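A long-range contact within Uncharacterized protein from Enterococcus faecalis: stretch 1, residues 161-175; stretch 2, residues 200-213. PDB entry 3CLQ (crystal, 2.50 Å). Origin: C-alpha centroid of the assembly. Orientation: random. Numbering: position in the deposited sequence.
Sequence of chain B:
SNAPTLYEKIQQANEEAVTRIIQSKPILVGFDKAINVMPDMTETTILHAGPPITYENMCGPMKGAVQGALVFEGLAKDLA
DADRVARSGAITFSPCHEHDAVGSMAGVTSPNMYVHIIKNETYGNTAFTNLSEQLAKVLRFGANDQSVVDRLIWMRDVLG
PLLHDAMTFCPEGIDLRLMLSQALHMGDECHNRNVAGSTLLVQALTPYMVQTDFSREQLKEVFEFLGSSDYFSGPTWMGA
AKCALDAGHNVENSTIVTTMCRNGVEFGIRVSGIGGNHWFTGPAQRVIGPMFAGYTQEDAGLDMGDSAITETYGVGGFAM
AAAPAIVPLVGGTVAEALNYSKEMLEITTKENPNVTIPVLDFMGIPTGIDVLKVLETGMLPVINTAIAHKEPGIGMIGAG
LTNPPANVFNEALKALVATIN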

# COMPACT_ATOMS: atom_id res chain seq x y z
N PRO B 161 12.75 14.06 19.12
CA PRO B 161 12.21 13.85 20.46
C PRO B 161 10.79 13.28 20.44
O PRO B 161 10.48 12.35 21.18
CB PRO B 161 12.21 15.25 21.04
CG PRO B 161 13.36 15.92 20.38
CD PRO B 161 13.30 15.43 18.97
N LEU B 162 9.96 13.82 19.57
CA LEU B 162 8.61 13.29 19.38
C LEU B 162 8.69 11.80 19.08
O LEU B 162 7.98 11.01 19.69
CB LEU B 162 7.90 14.03 18.26
CG LEU B 162 6.37 13.94 18.16
CD1 LEU B 162 5.87 14.56 16.86
CD2 LEU B 162 5.87 12.52 18.24
N LEU B 163 9.55 11.41 18.15
CA LEU B 163 9.60 10.01 17.77
C LEU B 163 10.04 9.14 18.92
O LEU B 163 9.44 8.11 19.19
CB LEU B 163 10.51 9.77 16.58
CG LEU B 163 9.74 9.62 15.27
CD1 LEU B 163 8.29 9.54 15.63
CD2 LEU B 163 9.99 10.78 14.32
N HIS B 164 11.10 9.57 19.60
CA HIS B 164 11.66 8.86 20.74
C HIS B 164 10.60 8.63 21.81
O HIS B 164 10.47 7.52 22.33
CB HIS B 164 12.80 9.68 21.33
CG HIS B 164 13.27 9.23 22.68
ND1 HIS B 164 14.27 8.29 22.84
CD2 HIS B 164 12.93 9.63 23.92
CE1 HIS B 164 14.51 8.12 24.13
NE2 HIS B 164 13.71 8.92 24.81
N ASP B 165 9.87 9.69 22.14
CA ASP B 165 8.83 9.63 23.14
C ASP B 165 7.70 8.68 22.70
O ASP B 165 7.23 7.84 23.47
CB ASP B 165 8.31 11.03 23.46
CG ASP B 165 9.35 11.90 24.19
OD1 ASP B 165 8.97 12.96 24.74
OD2 ASP B 165 10.55 11.51 24.24
N ALA B 166 7.29 8.78 21.45
CA ALA B 166 6.26 7.90 20.94
C ALA B 166 6.64 6.42 21.13
O ALA B 166 5.80 5.60 21.50
CB ALA B 166 6.01 8.20 19.49
N MSE B 167 7.89 6.07 20.88
CA MSE B 167 8.24 4.66 20.93
C MSE B 167 8.32 4.10 22.35
O MSE B 167 8.33 2.87 22.53
CB MSE B 167 9.52 4.38 20.14
CG MSE B 167 9.37 4.63 18.67
SE MSE B 167 8.08 3.39 17.82
CE MSE B 167 9.17 1.74 17.99
N THR B 168 8.35 4.97 23.37
CA THR B 168 8.27 4.45 24.75
C THR B 168 6.85 3.98 25.09
O THR B 168 6.68 3.19 26.02
CB THR B 168 8.75 5.45 25.84
OG1 THR B 168 7.76 6.46 26.05
CG2 THR B 168 10.09 6.09 25.47
N PHE B 169 5.85 4.47 24.37
CA PHE B 169 4.47 3.99 24.48
C PHE B 169 4.26 2.72 23.66
O PHE B 169 3.12 2.33 23.39
CB PHE B 169 3.46 5.06 24.05
CG PHE B 169 3.33 6.20 25.02
CD1 PHE B 169 4.10 7.35 24.88
CD2 PHE B 169 2.46 6.11 26.10
CE1 PHE B 169 4.01 8.39 25.80
CE2 PHE B 169 2.36 7.14 26.99
CZ PHE B 169 3.14 8.28 26.84
N CYS B 170 5.34 2.06 23.26
CA CYS B 170 5.21 0.93 22.35
C CYS B 170 6.28 -0.09 22.63
O CYS B 170 7.22 -0.23 21.86
CB CYS B 170 5.33 1.41 20.90
SG CYS B 170 5.51 0.08 19.66
N PRO B 171 6.09 -0.87 23.69
CA PRO B 171 7.17 -1.66 24.28
C PRO B 171 7.40 -2.95 23.51
O PRO B 171 8.42 -3.61 23.71
CB PRO B 171 6.63 -1.97 25.67
CG PRO B 171 5.12 -2.02 25.49
CD PRO B 171 4.79 -1.09 24.34
N GLU B 172 6.45 -3.31 22.66
CA GLU B 172 6.57 -4.48 21.79
C GLU B 172 7.42 -4.18 20.55
O GLU B 172 7.90 -5.10 19.88
CB GLU B 172 5.19 -4.91 21.33
CG GLU B 172 4.46 -3.83 20.47
CD GLU B 172 3.55 -2.87 21.30
OE1 GLU B 172 4.01 -2.30 22.35
OE2 GLU B 172 2.37 -2.68 20.88
N GLY B 173 7.58 -2.90 20.24
CA GLY B 173 8.23 -2.49 19.03
C GLY B 173 7.37 -2.70 17.79
O GLY B 173 6.32 -3.34 17.85
N ILE B 174 7.83 -2.15 16.68
CA ILE B 174 7.22 -2.37 15.39
C ILE B 174 8.05 -3.43 14.62
O ILE B 174 9.30 -3.35 14.52
CB ILE B 174 7.15 -1.04 14.62
CG1 ILE B 174 6.30 -0.04 15.42
CG2 ILE B 174 6.63 -1.22 13.20
CD1 ILE B 174 5.90 1.18 14.66
N ASP B 175 7.34 -4.44 14.11
CA ASP B 175 7.97 -5.55 13.39
C ASP B 175 8.22 -5.18 11.94
O ASP B 175 7.31 -5.01 11.15
CB ASP B 175 7.10 -6.80 13.48
CG ASP B 175 7.69 -7.97 12.71
OD1 ASP B 175 8.73 -7.83 12.02
OD2 ASP B 175 7.08 -9.06 12.82
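Stretch 2 (200-213) LLVQALTPYMVQTD

Two aromatic rings, one from each stretch, are each covered on a face by an aliphatic CB of the other, giving a reciprocal pair of CH-pi contacts. Cys 170 CB stands 3.6 Å from the centroid of the Tyr 208 ring and almost on its normal, while Gln 211 CB lies 3.7 Å from the centroid of the Phe 169 ring, again over the face. No clear hydrogen bond joins the stretches; the 730 Å² they bury is held mainly by packing.

Residues 200-210 of stretch 2 belong to a helix that begins earlier in the chain, with a kink where the nitrogens of Pro 207 and Tyr 208 make no bond to the preceding turn. Proline has no amide hydrogen to give, so it fits such a break. This helix crosses the helix of stretch 1, residues 161-168, nearly at right angles (88°), with the axes 7.8 Å apart at closest approach.

So close a crossing is served by a small residue. Ala 166 points toward stretch 2, and its CA is 4.7 Å from the CA of Tyr 208. Its methyl adds little bulk: Ala 166 CB is 3.9 Å from Tyr 208 CB and 3.8 Å from Met 209 N, while Ala 166 O comes within 3.3 Å of Tyr 208 CB.

Longer side chains fill the space around this point. Leu 162 CD1 meets Met 209 CE at 3.4 Å; Met 209, like Met 167, is a selenomethionine, whose flexible chain adapts readily to a hydrophobic interior. Met 167 starts away from stretch 2, yet its SE reaches Leu 205 CD2 at 3.9 Å. Beyond the helical crossing, Ile 174, in a short strand, extends its CD1 to 4.0 Å from Ala 204 CB and 4.3 Å from Leu 201 CD2, the small alanine letting the Ile 174 CD1 methyl come close to the helix.

After its helix, stretch 2 passes along the helix of stretch 1 and Phe 169 just beyond it. The methylene CB of Gln 211 suits the ring face; Gln 211 NE2 also comes within 3.0 Å of Phe 169 CD2, a short contact. Thr 212 OG1 approaches Asp 165 CB at 3.4 Å. Tyr 208, the residue most covered by the other stretch, combines a broad apolar ring with a polar tip: Cys 170 SG lies 3.6 Å from Tyr 208 CE2, and Glu 172 OE2 is 3.5 Å from Tyr 208 OH.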

# COMPACT_ATOMS: atom_id res chain seq x y z
N LEU B 200 2.35 2.68 5.67
CA LEU B 200 2.08 1.72 6.72
C LEU B 200 2.77 2.13 8.01
O LEU B 200 2.30 1.82 9.09
CB LEU B 200 2.55 0.31 6.33
CG LEU B 200 1.67 -0.47 5.36
CD1 LEU B 200 2.48 -1.66 4.81
CD2 LEU B 200 0.32 -0.94 5.95
N LEU B 201 3.90 2.82 7.88
CA LEU B 201 4.68 3.20 9.02
C LEU B 201 4.08 4.42 9.70
O LEU B 201 3.98 4.43 10.93
CB LEU B 201 6.10 3.52 8.57
CG LEU B 201 7.27 3.07 9.43
CD1 LEU B 201 8.44 4.04 9.31
CD2 LEU B 201 6.83 2.96 10.83
N VAL B 202 3.68 5.44 8.95
CA VAL B 202 3.23 6.66 9.62
C VAL B 202 1.94 6.34 10.34
O VAL B 202 1.62 6.94 11.36
CB VAL B 202 3.04 7.91 8.67
CG1 VAL B 202 3.95 7.87 7.45
CG2 VAL B 202 1.58 8.08 8.25
N GLN B 203 1.20 5.38 9.81
CA GLN B 203 -0.03 4.95 10.43
C GLN B 203 0.20 4.16 11.74
O GLN B 203 -0.53 4.32 12.71
CB GLN B 203 -0.82 4.09 9.44
CG GLN B 203 -2.16 3.71 9.99
CD GLN B 203 -2.81 2.60 9.22
OE1 GLN B 203 -2.14 1.84 8.48
NE2 GLN B 203 -4.12 2.47 9.38
N ALA B 204 1.19 3.29 11.76
CA ALA B 204 1.49 2.56 12.98
C ALA B 204 2.04 3.51 14.05
O ALA B 204 1.80 3.32 15.24
CB ALA B 204 2.46 1.44 12.70
N LEU B 205 2.77 4.53 13.63
CA LEU B 205 3.31 5.52 14.57
C LEU B 205 2.27 6.46 15.20
O LEU B 205 2.45 6.88 16.34
CB LEU B 205 4.37 6.38 13.89
CG LEU B 205 5.74 5.76 13.63
CD1 LEU B 205 6.60 6.73 12.86
CD2 LEU B 205 6.43 5.40 14.96
N THR B 206 1.21 6.81 14.47
CA THR B 206 0.30 7.84 14.94
C THR B 206 -0.22 7.62 16.36
O THR B 206 -0.09 8.50 17.20
CB THR B 206 -0.91 8.02 13.99
OG1 THR B 206 -0.49 8.62 12.76
CG2 THR B 206 -1.97 8.89 14.64
N PRO B 207 -0.80 6.44 16.64
CA PRO B 207 -1.40 6.22 17.96
C PRO B 207 -0.41 6.59 19.08
O PRO B 207 -0.78 7.21 20.07
CB PRO B 207 -1.66 4.70 17.99
CG PRO B 207 -1.65 4.25 16.56
CD PRO B 207 -0.92 5.26 15.74
N TYR B 208 0.84 6.21 18.91
CA TYR B 208 1.88 6.49 19.89
C TYR B 208 2.27 7.96 19.97
O TYR B 208 2.51 8.48 21.06
CB TYR B 208 3.11 5.62 19.62
CG TYR B 208 2.76 4.17 19.47
CD1 TYR B 208 1.92 3.54 20.37
CD2 TYR B 208 3.25 3.43 18.40
CE1 TYR B 208 1.58 2.22 20.23
CE2 TYR B 208 2.91 2.10 18.24
CZ TYR B 208 2.08 1.50 19.17
OH TYR B 208 1.76 0.17 19.02
N MSE B 209 2.32 8.65 18.84
CA MSE B 209 2.62 10.07 18.84
C MSE B 209 1.55 10.81 19.60
O MSE B 209 1.82 11.76 20.31
CB MSE B 209 2.72 10.64 17.44
CG MSE B 209 3.87 10.13 16.59
SE MSE B 209 3.61 10.68 14.72
CE MSE B 209 3.96 12.56 14.89
N VAL B 210 0.32 10.39 19.44
CA VAL B 210 -0.75 11.09 20.11
C VAL B 210 -0.67 10.97 21.64
O VAL B 210 -1.21 11.81 22.36
CB VAL B 210 -2.09 10.62 19.56
CG1 VAL B 210 -3.23 11.06 20.44
CG2 VAL B 210 -2.25 11.13 18.14
N GLN B 211 0.02 9.95 22.14
CA GLN B 211 0.10 9.70 23.57
C GLN B 211 1.20 10.54 24.23
O GLN B 211 1.50 10.43 25.41
CB GLN B 211 0.35 8.22 23.82
CG GLN B 211 -0.91 7.41 23.88
CD GLN B 211 -0.64 5.93 24.02
OE1 GLN B 211 -0.64 5.20 23.03
NE2 GLN B 211 -0.38 5.48 25.24
N THR B 212 1.76 11.41 23.41
CA THR B 212 2.97 12.12 23.72
C THR B 212 2.59 13.47 24.31
O THR B 212 1.41 13.83 24.32
CB THR B 212 3.77 12.26 22.43
OG1 THR B 212 5.12 11.88 22.66
CG2 THR B 212 3.68 13.66 21.88
N ASP B 213 3.56 14.22 24.80
CA ASP B 213 3.21 15.49 25.39
C ASP B 213 3.37 16.65 24.45
O ASP B 213 3.19 17.79 24.84
CB ASP B 213 3.97 15.71 26.71
CG ASP B 213 3.36 14.91 27.86
OD1 ASP B 213 3.94 14.95 28.99
OD2 ASP B 213 2.29 14.24 27.63